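Local coordinates for prolyl oligopeptidase (PDB 1YR2), which probably hydrolyses oligopeptides after proline and, far less readily, after alanine, as a serine peptidase of the prolyl oligopeptidase family, at residues 55-60 against 627-632; 103-108 against 510-515; 178-183 against 189-194; 320-323 against 329-332; 556-561 against 567-572. All coordinates share one frame; numbering follows the deposited sequence.

Contact 1: residues 55-60 against 627-632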
# COMPACT_ATOMS: atom_id res chain seq x y z
N GLU A 55 -21.45 16.02 -33.10
CA GLU A 55 -21.15 17.09 -32.17
C GLU A 55 -19.87 17.84 -32.60
O GLU A 55 -19.03 17.30 -33.31
CB GLU A 55 -21.00 16.49 -30.75
CG GLU A 55 -22.34 16.10 -30.10
CD GLU A 55 -22.27 15.97 -28.57
OE1 GLU A 55 -21.53 16.73 -27.85
OE2 GLU A 55 -22.98 15.07 -28.04
N LYS A 56 -19.73 19.09 -32.20
CA LYS A 56 -18.50 19.83 -32.41
C LYS A 56 -17.72 19.82 -31.10
O LYS A 56 -18.32 20.05 -30.03
CB LYS A 56 -18.78 21.26 -32.85
CG LYS A 56 -19.77 21.43 -33.98
CD LYS A 56 -19.23 20.89 -35.27
CE LYS A 56 -19.92 21.50 -36.52
NZ LYS A 56 -18.97 21.42 -37.68
N VAL A 57 -16.41 19.58 -31.20
CA VAL A 57 -15.48 19.57 -30.08
C VAL A 57 -14.34 20.52 -30.37
O VAL A 57 -13.60 20.31 -31.32
CB VAL A 57 -14.84 18.22 -29.89
CG1 VAL A 57 -13.84 18.23 -28.70
CG2 VAL A 57 -15.88 17.20 -29.69
N SER A 58 -14.20 21.55 -29.55
CA SER A 58 -13.09 22.47 -29.65
C SER A 58 -11.89 22.00 -28.82
O SER A 58 -12.04 21.54 -27.67
CB SER A 58 -13.55 23.84 -29.18
OG SER A 58 -12.49 24.78 -29.26
N ASP A 59 -10.69 22.15 -29.40
CA ASP A 59 -9.45 21.73 -28.74
C ASP A 59 -8.35 22.70 -29.14
O ASP A 59 -7.47 22.37 -29.93
CB ASP A 59 -9.14 20.28 -29.13
CG ASP A 59 -8.05 19.64 -28.31
OD1 ASP A 59 -7.42 20.32 -27.47
OD2 ASP A 59 -7.79 18.41 -28.42
N PRO A 60 -8.42 23.91 -28.64
CA PRO A 60 -7.49 24.97 -29.04
C PRO A 60 -6.07 24.86 -28.53
O PRO A 60 -5.21 25.63 -28.98
CB PRO A 60 -8.13 26.25 -28.49
CG PRO A 60 -9.24 25.83 -27.61
CD PRO A 60 -9.45 24.38 -27.69
N ALA A 627 -21.39 5.59 -28.13
CA ALA A 627 -21.99 5.59 -26.80
C ALA A 627 -20.95 5.85 -25.68
O ALA A 627 -21.23 6.60 -24.73
CB ALA A 627 -22.68 4.30 -26.56
N ASP A 628 -19.76 5.26 -25.80
CA ASP A 628 -18.71 5.45 -24.77
C ASP A 628 -18.19 6.89 -24.84
O ASP A 628 -17.87 7.48 -23.83
CB ASP A 628 -17.52 4.53 -24.99
CG ASP A 628 -17.81 3.07 -24.70
OD1 ASP A 628 -18.98 2.72 -24.52
OD2 ASP A 628 -16.91 2.20 -24.66
N TRP A 629 -18.08 7.42 -26.04
CA TRP A 629 -17.67 8.80 -26.26
C TRP A 629 -18.65 9.78 -25.57
O TRP A 629 -18.20 10.74 -24.93
CB TRP A 629 -17.52 9.10 -27.77
CG TRP A 629 -16.98 10.49 -28.04
CD1 TRP A 629 -15.70 10.82 -28.30
CD2 TRP A 629 -17.73 11.70 -28.10
NE1 TRP A 629 -15.59 12.18 -28.50
CE2 TRP A 629 -16.83 12.74 -28.38
CE3 TRP A 629 -19.08 12.02 -27.94
CZ2 TRP A 629 -17.23 14.07 -28.51
CZ3 TRP A 629 -19.48 13.36 -28.03
CH2 TRP A 629 -18.54 14.37 -28.31
N ARG A 630 -19.95 9.53 -25.66
CA ARG A 630 -20.93 10.45 -25.08
C ARG A 630 -20.83 10.43 -23.56
O ARG A 630 -20.96 11.48 -22.92
CB ARG A 630 -22.36 10.11 -25.50
CG ARG A 630 -22.65 10.44 -26.94
CD ARG A 630 -24.15 10.34 -27.26
NE ARG A 630 -24.35 10.25 -28.69
CZ ARG A 630 -24.20 11.26 -29.56
NH1 ARG A 630 -23.86 12.48 -29.19
NH2 ARG A 630 -24.41 11.02 -30.84
N VAL A 631 -20.59 9.25 -23.00
CA VAL A 631 -20.40 9.13 -21.55
C VAL A 631 -19.15 9.95 -21.15
O VAL A 631 -19.20 10.73 -20.17
CB VAL A 631 -20.23 7.66 -21.16
CG1 VAL A 631 -19.56 7.47 -19.77
CG2 VAL A 631 -21.53 6.98 -21.21
N LEU A 632 -18.06 9.82 -21.91
CA LEU A 632 -16.79 10.50 -21.58
C LEU A 632 -16.92 12.03 -21.72
O LEU A 632 -16.38 12.79 -20.91
CB LEU A 632 -15.61 10.02 -22.46
CG LEU A 632 -15.11 8.59 -22.21
CD1 LEU A 632 -14.38 8.06 -23.40
CD2 LEU A 632 -14.25 8.57 -20.99
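Glu55 and Arg630 mark the nearest backbone approach, CA to CA 9.7 Å, where strand 55-58 passes helix 627-632 with their axes 12.4 Å apart and inclined at 50°; side chains therefore have to span the distance. With CG anti to the carbonyl carbon (chi1 -75°) and an extended chain beyond it, Glu55 carries its carboxylate to the helix. There OE2 meets Arg630 NH1 at 3.0 Å in a salt bridge, approaching at the guanidinium edge with the two flat groups only 27° apart. The same carboxylate stands nearly perpendicular to the indole of Trp629, whose rim atom CH2 lies 3.8 Å from Glu55 OE1. Strand 55-58 pairs with strand 49-52 as an N-terminal hairpin, and here it docks on the alpha/beta-hydrolase domain, as the N-terminal region does in prolyl oligopeptidases. Replacing Glu55 with an alanine would probably leave Arg630 NH1 without this carboxylate, the guanidinium held through NH2 by Glu626 and Phe53 O, and uncover part of the indole rim. Deeper in, Val57 CG2 abuts that rim from the ring plane, 3.6 Å from Trp629 CZ2. Phe53 meets the indole with its own ring, and its carbonyl oxygen accepts a hydrogen bond from Arg630 NH2.

Contact 2: residues 103-108 against 510-515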
# COMPACT_ATOMS: atom_id res chain seq x y z
N LYS A 103 9.28 17.68 6.97
CA LYS A 103 10.66 17.24 7.07
C LYS A 103 10.85 16.42 8.37
O LYS A 103 11.52 15.41 8.38
CB LYS A 103 11.60 18.45 7.08
CG LYS A 103 11.90 19.08 5.70
CD LYS A 103 13.08 20.12 5.78
CE LYS A 103 13.22 20.93 4.48
NZ LYS A 103 13.88 22.28 4.70
N ALA A 104 10.27 16.87 9.47
CA ALA A 104 10.52 16.23 10.75
C ALA A 104 9.82 14.85 10.87
O ALA A 104 10.24 14.04 11.69
CB ALA A 104 10.10 17.12 11.87
N LEU A 105 8.83 14.61 10.01
CA LEU A 105 8.02 13.37 10.00
C LEU A 105 8.59 12.22 9.15
O LEU A 105 8.12 11.08 9.29
CB LEU A 105 6.62 13.67 9.47
CG LEU A 105 5.69 14.48 10.37
CD1 LEU A 105 4.44 14.85 9.64
CD2 LEU A 105 5.33 13.68 11.56
N ILE A 106 9.56 12.50 8.28
CA ILE A 106 10.05 11.49 7.28
C ILE A 106 10.89 10.33 7.80
O ILE A 106 10.68 9.18 7.42
CB ILE A 106 10.90 12.18 6.15
CG1 ILE A 106 10.08 13.20 5.39
CG2 ILE A 106 11.46 11.11 5.15
CD1 ILE A 106 8.71 12.65 4.97
N ASP A 107 11.88 10.63 8.63
CA ASP A 107 12.90 9.67 9.01
C ASP A 107 12.63 9.29 10.45
O ASP A 107 12.59 10.15 11.37
CB ASP A 107 14.33 10.24 8.83
CG ASP A 107 14.62 10.65 7.38
OD1 ASP A 107 14.43 9.82 6.45
OD2 ASP A 107 14.99 11.82 7.04
N TYR A 108 12.37 8.00 10.65
CA TYR A 108 12.22 7.48 11.99
C TYR A 108 12.62 6.00 11.98
O TYR A 108 12.60 5.36 10.93
CB TYR A 108 10.76 7.64 12.45
CG TYR A 108 9.74 7.23 11.42
CD1 TYR A 108 9.30 5.91 11.34
CD2 TYR A 108 9.25 8.14 10.48
CE1 TYR A 108 8.40 5.50 10.35
CE2 TYR A 108 8.31 7.73 9.51
CZ TYR A 108 7.91 6.43 9.44
OH TYR A 108 7.00 6.03 8.47
N PHE A 510 -0.14 13.46 4.61
CA PHE A 510 -1.45 13.64 5.26
C PHE A 510 -1.27 13.96 6.74
O PHE A 510 -1.99 14.80 7.28
CB PHE A 510 -2.39 12.48 5.07
CG PHE A 510 -2.81 12.28 3.61
CD1 PHE A 510 -2.89 13.37 2.73
CD2 PHE A 510 -3.07 11.03 3.15
CE1 PHE A 510 -3.22 13.16 1.36
CE2 PHE A 510 -3.44 10.82 1.80
CZ PHE A 510 -3.49 11.88 0.92
N MET A 511 -0.27 13.36 7.35
CA MET A 511 0.01 13.61 8.77
C MET A 511 0.42 15.05 9.05
O MET A 511 0.13 15.60 10.12
CB MET A 511 1.08 12.67 9.26
CG MET A 511 1.28 12.64 10.77
SD MET A 511 -0.19 11.94 11.61
CE MET A 511 -0.13 12.96 12.92
N THR A 512 1.11 15.65 8.09
CA THR A 512 1.52 17.05 8.19
C THR A 512 0.26 17.93 8.33
O THR A 512 0.23 18.86 9.15
CB THR A 512 2.34 17.45 6.92
OG1 THR A 512 3.54 16.68 6.84
CG2 THR A 512 2.79 18.95 6.95
N TRP A 513 -0.74 17.68 7.49
CA TRP A 513 -1.99 18.43 7.55
C TRP A 513 -2.69 18.21 8.88
O TRP A 513 -3.06 19.17 9.54
CB TRP A 513 -2.93 18.02 6.42
CG TRP A 513 -4.21 18.71 6.33
CD1 TRP A 513 -5.40 18.31 6.81
CD2 TRP A 513 -4.46 19.96 5.65
NE1 TRP A 513 -6.38 19.22 6.50
CE2 TRP A 513 -5.83 20.24 5.78
CE3 TRP A 513 -3.67 20.84 4.93
CZ2 TRP A 513 -6.44 21.35 5.20
CZ3 TRP A 513 -4.27 21.97 4.34
CH2 TRP A 513 -5.63 22.21 4.50
N ILE A 514 -2.85 16.96 9.29
CA ILE A 514 -3.56 16.63 10.54
C ILE A 514 -2.84 17.21 11.77
O ILE A 514 -3.48 17.77 12.67
CB ILE A 514 -3.70 15.12 10.67
CG1 ILE A 514 -4.50 14.54 9.47
CG2 ILE A 514 -4.30 14.76 12.05
CD1 ILE A 514 -4.20 13.08 9.19
N ASP A 515 -1.51 17.10 11.78
CA ASP A 515 -0.73 17.64 12.89
C ASP A 515 -0.38 19.11 12.73
O ASP A 515 0.46 19.65 13.48
CB ASP A 515 0.48 16.79 13.15
CG ASP A 515 1.07 17.04 14.54
OD1 ASP A 515 0.30 17.28 15.51
OD2 ASP A 515 2.27 17.02 14.74
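Leu105 reaches across to Met511 and Thr512 at the junction between the two domains of a prolyl oligopeptidase. Its helix, 95-105, leads towards the first blade of the seven-bladed beta-propeller, whereas helix 508-514 belongs to the alpha/beta-hydrolase domain. The innermost shell is built round one methyl: Leu105 CD1 lies 3.5 Å from Thr512 OG1 and 3.8 Å from the backbone Thr512 N. Met511 supplies aliphatic surface to the same methyl, its CG being 4.0 Å from Leu105 CD1. The leucine gets there by holding CG anti to the carbonyl carbon (chi1 -71°) and CD1 extended, anti to CA (chi2 172°). Met511, by contrast, bends at chi2 (67°), which leads its sulfur away from Leu105; its side chain also packs on Phe459.

A second shell fixes these groups. The Thr512 hydroxyl is hydrogen-bonded to the carbonyl oxygen of Ala508 one turn back, so the polar atom against the leucine methyl has its partner within its own helix, while Leu98, Arg101 and Met102 of helix 95-105 also touch the threonine. Thr453 and Phe454, which follow the last propeller blade, pack against Leu105, so both domain connections meet here. Farther out, Asp515 forms salt bridges through OD2 to Arg101 and through OD1 to Arg481. Just where the helical backbone stops, Asp515 N still donates to Met511 O at 2.8 Å.

Contact 3: residues 178-183 against 189-194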
# COMPACT_ATOMS: atom_id res chain seq x y z
N ALA A 178 20.61 -18.52 8.17
CA ALA A 178 20.82 -18.59 6.75
C ALA A 178 20.33 -17.30 6.18
O ALA A 178 19.30 -16.77 6.63
CB ALA A 178 20.06 -19.77 6.13
N TYR A 179 21.04 -16.77 5.18
CA TYR A 179 20.58 -15.60 4.52
C TYR A 179 20.92 -15.55 3.05
O TYR A 179 21.89 -16.16 2.64
CB TYR A 179 21.06 -14.34 5.26
CG TYR A 179 22.52 -14.18 5.30
CD1 TYR A 179 23.29 -14.91 6.20
CD2 TYR A 179 23.14 -13.26 4.48
CE1 TYR A 179 24.67 -14.73 6.25
CE2 TYR A 179 24.49 -13.11 4.52
CZ TYR A 179 25.24 -13.82 5.41
OH TYR A 179 26.61 -13.65 5.46
N SER A 180 20.09 -14.84 2.30
CA SER A 180 20.20 -14.71 0.85
C SER A 180 20.74 -13.33 0.47
O SER A 180 20.19 -12.31 0.93
CB SER A 180 18.79 -14.81 0.31
OG SER A 180 18.86 -15.01 -1.02
N VAL A 181 21.71 -13.30 -0.42
CA VAL A 181 22.40 -12.08 -0.82
C VAL A 181 22.24 -11.85 -2.32
O VAL A 181 22.41 -12.77 -3.10
CB VAL A 181 23.92 -12.19 -0.55
CG1 VAL A 181 24.61 -10.93 -0.93
CG2 VAL A 181 24.21 -12.52 0.93
N GLN A 182 21.95 -10.61 -2.70
CA GLN A 182 21.76 -10.25 -4.09
C GLN A 182 22.90 -9.34 -4.44
O GLN A 182 23.10 -8.34 -3.75
CB GLN A 182 20.44 -9.51 -4.25
CG GLN A 182 20.28 -8.81 -5.62
CD GLN A 182 18.97 -8.03 -5.72
OE1 GLN A 182 18.58 -7.35 -4.77
NE2 GLN A 182 18.30 -8.14 -6.83
N ASP A 183 23.60 -9.63 -5.52
CA ASP A 183 24.66 -8.75 -6.04
C ASP A 183 24.11 -7.93 -7.20
O ASP A 183 23.63 -8.48 -8.19
CB ASP A 183 25.88 -9.56 -6.47
CG ASP A 183 26.75 -9.98 -5.27
OD1 ASP A 183 27.64 -9.20 -4.84
OD2 ASP A 183 26.57 -11.07 -4.65
N ARG A 189 20.81 -15.44 -6.39
CA ARG A 189 21.15 -15.22 -5.01
C ARG A 189 22.26 -16.14 -4.61
O ARG A 189 22.49 -17.22 -5.22
CB ARG A 189 19.95 -15.49 -4.14
CG ARG A 189 18.81 -14.54 -4.33
CD ARG A 189 19.07 -13.10 -3.88
NE ARG A 189 17.88 -12.28 -4.07
CZ ARG A 189 17.61 -11.61 -5.18
NH1 ARG A 189 18.40 -11.66 -6.23
NH2 ARG A 189 16.51 -10.91 -5.26
N THR A 190 23.00 -15.74 -3.59
CA THR A 190 23.96 -16.62 -2.95
C THR A 190 23.42 -16.80 -1.55
O THR A 190 23.12 -15.80 -0.90
CB THR A 190 25.33 -16.00 -2.84
OG1 THR A 190 25.85 -15.71 -4.16
CG2 THR A 190 26.35 -17.00 -2.13
N VAL A 191 23.26 -18.04 -1.08
CA VAL A 191 22.84 -18.26 0.29
C VAL A 191 24.05 -18.51 1.16
O VAL A 191 24.88 -19.30 0.83
CB VAL A 191 21.87 -19.41 0.41
CG1 VAL A 191 21.51 -19.66 1.85
CG2 VAL A 191 20.59 -19.09 -0.42
N LYS A 192 24.16 -17.79 2.27
CA LYS A 192 25.32 -17.86 3.17
C LYS A 192 24.75 -18.15 4.57
O LYS A 192 23.54 -18.09 4.81
CB LYS A 192 26.03 -16.51 3.20
CG LYS A 192 26.72 -16.17 1.91
CD LYS A 192 27.48 -14.88 1.97
CE LYS A 192 27.87 -14.46 0.57
NZ LYS A 192 28.82 -13.33 0.55
N PHE A 193 25.64 -18.42 5.51
CA PHE A 193 25.23 -18.80 6.85
C PHE A 193 26.16 -18.09 7.86
O PHE A 193 27.36 -17.91 7.63
CB PHE A 193 25.34 -20.33 7.01
CG PHE A 193 24.49 -21.14 6.05
CD1 PHE A 193 24.94 -21.44 4.77
CD2 PHE A 193 23.24 -21.64 6.45
CE1 PHE A 193 24.16 -22.16 3.90
CE2 PHE A 193 22.47 -22.40 5.61
CZ PHE A 193 22.90 -22.67 4.34
N VAL A 194 25.59 -17.75 9.01
CA VAL A 194 26.35 -17.23 10.13
C VAL A 194 25.97 -18.02 11.40
O VAL A 194 24.85 -18.53 11.54
CB VAL A 194 26.07 -15.71 10.26
CG1 VAL A 194 24.63 -15.43 10.60
CG2 VAL A 194 26.93 -15.07 11.26
O HOH W 1 25.08 -13.33 -4.82
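Ala178 opens the pairing opposite Phe193, its CB 3.6 Å from Phe193 CE2, in a non-hydrogen-bonded antiparallel pair. Tyr179 follows in a hydrogen-bonded pair with Lys192: Tyr179 N donates to Lys192 O at 2.9 Å, and Lys192 N returns a bond to Tyr179 O at 2.8 Å. The tyrosine CG sits between its backbone N and carbonyl carbon (chi1 63°), which swings the ring over to the partner strand. Lys192 CB rests on one face as a CH-pi contact, 3.9 Å from the Tyr179 ring centroid and 26° off the normal. Ser180 pairs with Val191, yet its OG touches the aliphatic start of Arg189. Val181 restores the bonded pattern, with Val181 N to Thr190 O at 2.9 Å and Thr190 N to Val181 O at 3.1 Å.

Gln182 lies alongside Arg189, pointing the same way, its CB and CG over one guanidinium face and CG 3.5 Å from Arg189 NH1. The neighbouring turn fixes both, since Gln182 NE2 and Arg189 NH1 each bond to Ser186 O, and Asp166 takes Arg189 NE in a salt bridge. At Asp183 a water donates to OD2 over 2.7 Å; it also donates to Val181 O and accepts from Thr190 OG1, which also bonds Lys207 NZ. Alternating hydrogen-bonded and non-hydrogen-bonded pairs mark antiparallel pairing, and the short turn a beta hairpin: the two central strands of a four-stranded propeller blade.

Contact 4: residues 320-323 against 329-332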
# COMPACT_ATOMS: atom_id res chain seq x y z
N TRP A 320 -3.85 -21.98 -2.98
CA TRP A 320 -3.68 -22.79 -1.77
C TRP A 320 -2.39 -22.33 -1.09
O TRP A 320 -1.32 -22.82 -1.44
CB TRP A 320 -3.53 -24.26 -2.11
CG TRP A 320 -4.77 -24.89 -2.54
CD1 TRP A 320 -5.25 -24.96 -3.81
CD2 TRP A 320 -5.74 -25.52 -1.71
NE1 TRP A 320 -6.47 -25.60 -3.82
CE2 TRP A 320 -6.78 -25.98 -2.55
CE3 TRP A 320 -5.81 -25.82 -0.34
CZ2 TRP A 320 -7.90 -26.68 -2.06
CZ3 TRP A 320 -6.92 -26.45 0.14
CH2 TRP A 320 -7.96 -26.90 -0.71
N ASP A 321 -2.50 -21.37 -0.18
CA ASP A 321 -1.34 -20.76 0.48
C ASP A 321 -1.13 -21.48 1.83
O ASP A 321 -2.04 -21.49 2.67
CB ASP A 321 -1.62 -19.30 0.82
CG ASP A 321 -1.63 -18.38 -0.40
OD1 ASP A 321 -1.04 -18.70 -1.46
OD2 ASP A 321 -2.20 -17.30 -0.33
N PHE A 322 0.04 -22.06 2.01
CA PHE A 322 0.33 -22.85 3.22
C PHE A 322 0.51 -21.92 4.41
O PHE A 322 1.24 -20.98 4.33
CB PHE A 322 1.61 -23.64 2.99
CG PHE A 322 2.11 -24.42 4.18
CD1 PHE A 322 1.29 -25.29 4.84
CD2 PHE A 322 3.43 -24.27 4.59
CE1 PHE A 322 1.77 -25.99 5.93
CE2 PHE A 322 3.91 -24.99 5.65
CZ PHE A 322 3.07 -25.86 6.30
N VAL A 323 -0.18 -22.21 5.50
CA VAL A 323 -0.07 -21.41 6.72
C VAL A 323 0.99 -22.03 7.62
O VAL A 323 2.07 -21.47 7.78
CB VAL A 323 -1.43 -21.27 7.41
CG1 VAL A 323 -1.35 -20.47 8.68
CG2 VAL A 323 -2.43 -20.60 6.51
N GLN A 329 -1.51 -32.41 10.74
CA GLN A 329 -2.50 -31.50 10.18
C GLN A 329 -1.82 -30.24 9.64
O GLN A 329 -0.98 -29.67 10.30
CB GLN A 329 -3.55 -31.14 11.24
CG GLN A 329 -4.39 -32.38 11.61
CD GLN A 329 -5.43 -32.13 12.64
OE1 GLN A 329 -5.27 -31.25 13.49
NE2 GLN A 329 -6.51 -32.90 12.57
N LEU A 330 -2.23 -29.83 8.46
CA LEU A 330 -1.75 -28.63 7.80
C LEU A 330 -2.92 -27.67 7.55
O LEU A 330 -4.01 -28.09 7.23
CB LEU A 330 -1.17 -29.04 6.45
CG LEU A 330 -0.05 -30.08 6.39
CD1 LEU A 330 0.41 -30.21 4.94
CD2 LEU A 330 1.11 -29.74 7.28
N TRP A 331 -2.67 -26.37 7.60
CA TRP A 331 -3.71 -25.39 7.30
C TRP A 331 -3.28 -24.57 6.09
O TRP A 331 -2.13 -24.21 5.98
CB TRP A 331 -3.89 -24.43 8.47
CG TRP A 331 -4.66 -25.09 9.58
CD1 TRP A 331 -5.99 -24.96 9.82
CD2 TRP A 331 -4.17 -25.99 10.56
NE1 TRP A 331 -6.36 -25.70 10.91
CE2 TRP A 331 -5.26 -26.34 11.40
CE3 TRP A 331 -2.91 -26.48 10.88
CZ2 TRP A 331 -5.14 -27.22 12.48
CZ3 TRP A 331 -2.79 -27.36 11.98
CH2 TRP A 331 -3.91 -27.72 12.75
N PHE A 332 -4.23 -24.25 5.23
CA PHE A 332 -4.03 -23.47 4.03
C PHE A 332 -5.11 -22.39 3.91
O PHE A 332 -6.25 -22.55 4.35
CB PHE A 332 -4.16 -24.38 2.75
CG PHE A 332 -3.08 -25.40 2.61
CD1 PHE A 332 -3.22 -26.62 3.26
CD2 PHE A 332 -1.95 -25.18 1.83
CE1 PHE A 332 -2.27 -27.59 3.17
CE2 PHE A 332 -0.97 -26.18 1.72
CZ PHE A 332 -1.12 -27.37 2.40
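Phe332 is packed tightly between Trp320 and Phe322, and faces the latter in a non-hydrogen-bonded antiparallel pair. Its ring atom CD2 comes within 3.5 Å of Phe322 CA, while Phe322 CD1 stands over the Phe332 face, offset toward the rim. The two phenyl planes meet obliquely at 50°. On the other flank, the edge of the Trp320 indole reaches Phe332 through CE3, 3.8 Å from CB. Phe322 keeps CG anti to its backbone N (chi1 176°), a torsion that also sends CE1 to Leu330 CD2 at 4.0 Å. With an alanine in place of Phe332, a gap would probably open between Trp320 and Phe322, leaving both rings freer to shift.

Packing is looser at Asp321, whose CB points away, and Val323, both partly exposed like Phe322: Val323 CB and the CB of buried Trp331 are 4.1 Å apart. A backbone bond joins the strands there: Val323 N donates to Trp331 O over 2.8 Å, 162° at the hydrogen. This hairpin supplies the first two strands of a four-stranded propeller blade. Strand 342-347 pairs with the far side of 329-334, while strand 281-287 of the preceding blade presents Val283 to Phe322, Leu330 and Phe332.

Contact 5: residues 556-561 against 567-572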
# COMPACT_ATOMS: atom_id res chain seq x y z
N GLU A 556 -20.41 17.08 0.81
CA GLU A 556 -21.64 17.57 1.41
C GLU A 556 -21.84 17.09 2.85
O GLU A 556 -22.31 17.85 3.69
CB GLU A 556 -22.84 17.20 0.52
CG GLU A 556 -22.82 17.97 -0.78
CD GLU A 556 -23.94 17.63 -1.73
OE1 GLU A 556 -24.30 16.42 -1.86
OE2 GLU A 556 -24.47 18.58 -2.34
N TRP A 557 -21.50 15.83 3.09
CA TRP A 557 -21.71 15.17 4.37
C TRP A 557 -20.83 15.84 5.41
O TRP A 557 -21.26 16.08 6.53
CB TRP A 557 -21.37 13.67 4.29
CG TRP A 557 -21.78 12.93 5.48
CD1 TRP A 557 -22.97 12.28 5.68
CD2 TRP A 557 -21.05 12.81 6.70
NE1 TRP A 557 -22.99 11.73 6.93
CE2 TRP A 557 -21.83 12.04 7.58
CE3 TRP A 557 -19.79 13.26 7.13
CZ2 TRP A 557 -21.41 11.73 8.88
CZ3 TRP A 557 -19.36 12.95 8.42
CH2 TRP A 557 -20.19 12.22 9.30
N LEU A 558 -19.60 16.12 5.04
CA LEU A 558 -18.64 16.67 5.98
C LEU A 558 -19.08 18.07 6.45
O LEU A 558 -18.88 18.44 7.58
CB LEU A 558 -17.28 16.74 5.34
CG LEU A 558 -16.51 15.45 5.00
CD1 LEU A 558 -15.31 15.68 4.01
CD2 LEU A 558 -16.05 14.79 6.27
N ILE A 559 -19.64 18.83 5.53
CA ILE A 559 -20.17 20.17 5.82
C ILE A 559 -21.44 20.09 6.63
O ILE A 559 -21.58 20.83 7.62
CB ILE A 559 -20.35 21.02 4.54
CG1 ILE A 559 -18.97 21.21 3.90
CG2 ILE A 559 -21.04 22.37 4.89
CD1 ILE A 559 -18.94 21.82 2.53
N ALA A 560 -22.33 19.19 6.24
CA ALA A 560 -23.63 19.05 6.91
C ALA A 560 -23.49 18.52 8.33
O ALA A 560 -24.32 18.79 9.22
CB ALA A 560 -24.52 18.13 6.10
N ASN A 561 -22.44 17.75 8.55
CA ASN A 561 -22.30 17.05 9.81
C ASN A 561 -21.26 17.66 10.73
O ASN A 561 -20.87 17.05 11.72
CB ASN A 561 -22.06 15.56 9.54
CG ASN A 561 -23.30 14.91 9.01
OD1 ASN A 561 -24.14 14.48 9.81
ND2 ASN A 561 -23.51 14.97 7.68
N HIS A 567 -17.06 26.91 3.76
CA HIS A 567 -16.03 27.37 2.83
C HIS A 567 -14.63 26.88 3.21
O HIS A 567 -13.65 27.49 2.83
CB HIS A 567 -16.10 28.92 2.68
CG HIS A 567 -17.41 29.39 2.15
ND1 HIS A 567 -17.89 29.01 0.91
CD2 HIS A 567 -18.40 30.12 2.73
CE1 HIS A 567 -19.10 29.53 0.73
NE2 HIS A 567 -19.43 30.20 1.82
N GLY A 568 -14.55 25.75 3.90
CA GLY A 568 -13.28 25.19 4.35
C GLY A 568 -12.94 23.82 3.80
O GLY A 568 -12.12 23.14 4.40
N LEU A 569 -13.54 23.41 2.70
CA LEU A 569 -13.23 22.11 2.10
C LEU A 569 -12.21 22.19 0.95
O LEU A 569 -12.41 22.92 -0.04
CB LEU A 569 -14.53 21.45 1.60
CG LEU A 569 -14.43 20.03 1.08
CD1 LEU A 569 -13.82 19.07 2.07
CD2 LEU A 569 -15.80 19.58 0.67
N ALA A 570 -11.12 21.46 1.09
CA ALA A 570 -10.14 21.28 0.01
C ALA A 570 -10.15 19.83 -0.45
O ALA A 570 -10.37 18.92 0.36
CB ALA A 570 -8.75 21.63 0.48
N ILE A 571 -9.86 19.59 -1.73
CA ILE A 571 -9.85 18.22 -2.25
C ILE A 571 -8.56 17.95 -2.99
O ILE A 571 -7.99 18.85 -3.60
CB ILE A 571 -11.05 17.97 -3.19
CG1 ILE A 571 -11.21 19.09 -4.24
CG2 ILE A 571 -12.29 17.85 -2.36
CD1 ILE A 571 -12.26 18.79 -5.34
N GLU A 572 -8.08 16.72 -2.90
CA GLU A 572 -6.82 16.34 -3.57
C GLU A 572 -7.05 14.95 -4.15
O GLU A 572 -7.80 14.14 -3.59
CB GLU A 572 -5.69 16.30 -2.53
CG GLU A 572 -4.30 16.17 -3.15
CD GLU A 572 -3.10 16.27 -2.16
OE1 GLU A 572 -3.22 16.83 -1.04
OE2 GLU A 572 -2.02 15.75 -2.52
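Leu569 makes the apolar part of this contact by dividing its two methyl groups between successive residues of the helix. Leu569 CD1 meets Leu558 CD1 at 4.2 Å, the two side chains crossing at about a right angle, and Leu569 CD2 meets Ile559 CD1 at 4.3 Å. With CG anti to the backbone N (chi1 -174°), Leu569 turns its fork toward the helix, whose nearest backbone point is Ile559, CA to CA 8.1 Å. Only 136 Å² is buried between the two segments, so much of the packing round these residues comes from elsewhere: Met476 and Ile478 touch Leu558, Leu591 touches Ile559, and Phe592 touches Leu569.

The hydrogen bonds do not join the segments: those of the helix end stay within it, those of the strand go to neighbours. At the helix end Trp557 O is gripped twice, by Asn561 N at 2.9 Å and by Asn561 ND2 at 2.8 Å. The side-chain bond is fairly straight (161° at the hydrogen) and uses a lone pair in the carbonyl plane; it also holds ND2 over one face of the Trp557 ring. On the strand side, backbone bonds tie Leu569 to Ala593 and Ala570 to Thr490 and Leu492. Charge enters through Glu556, whose OE2 forms a salt bridge with Arg588.

A helix packed on a strand of the central, mostly parallel sheet, with its connecting turn close by, is the recurring unit of the alpha/beta-hydrolase fold. The GxSxG pattern at Gly573, Ser575 and Gly577, from the end of strand 569-574 into the next helix, is consistent with its nucleophile elbow.

Overall arrangement
Contacts 3 and 4 both join adjacent strands of propeller blades, but contact 3 is a longer, mostly buried pairing with four backbone hydrogen bonds, whereas contact 4 has one across its segments and leans on aromatic rings. Contacts 2 and 5 are buried, small and free of cross-segment polar bonds, depending on leucine methyls; their nearest atoms are about 4 Å apart. They differ in role: contact 5 packs a helix on a strand within the hydrolase domain, while contact 2 joins helices at the domain junction. Contact 1, partly buried, has its centre 35 Å from the chain's centre and is the one with a salt bridge between its segments.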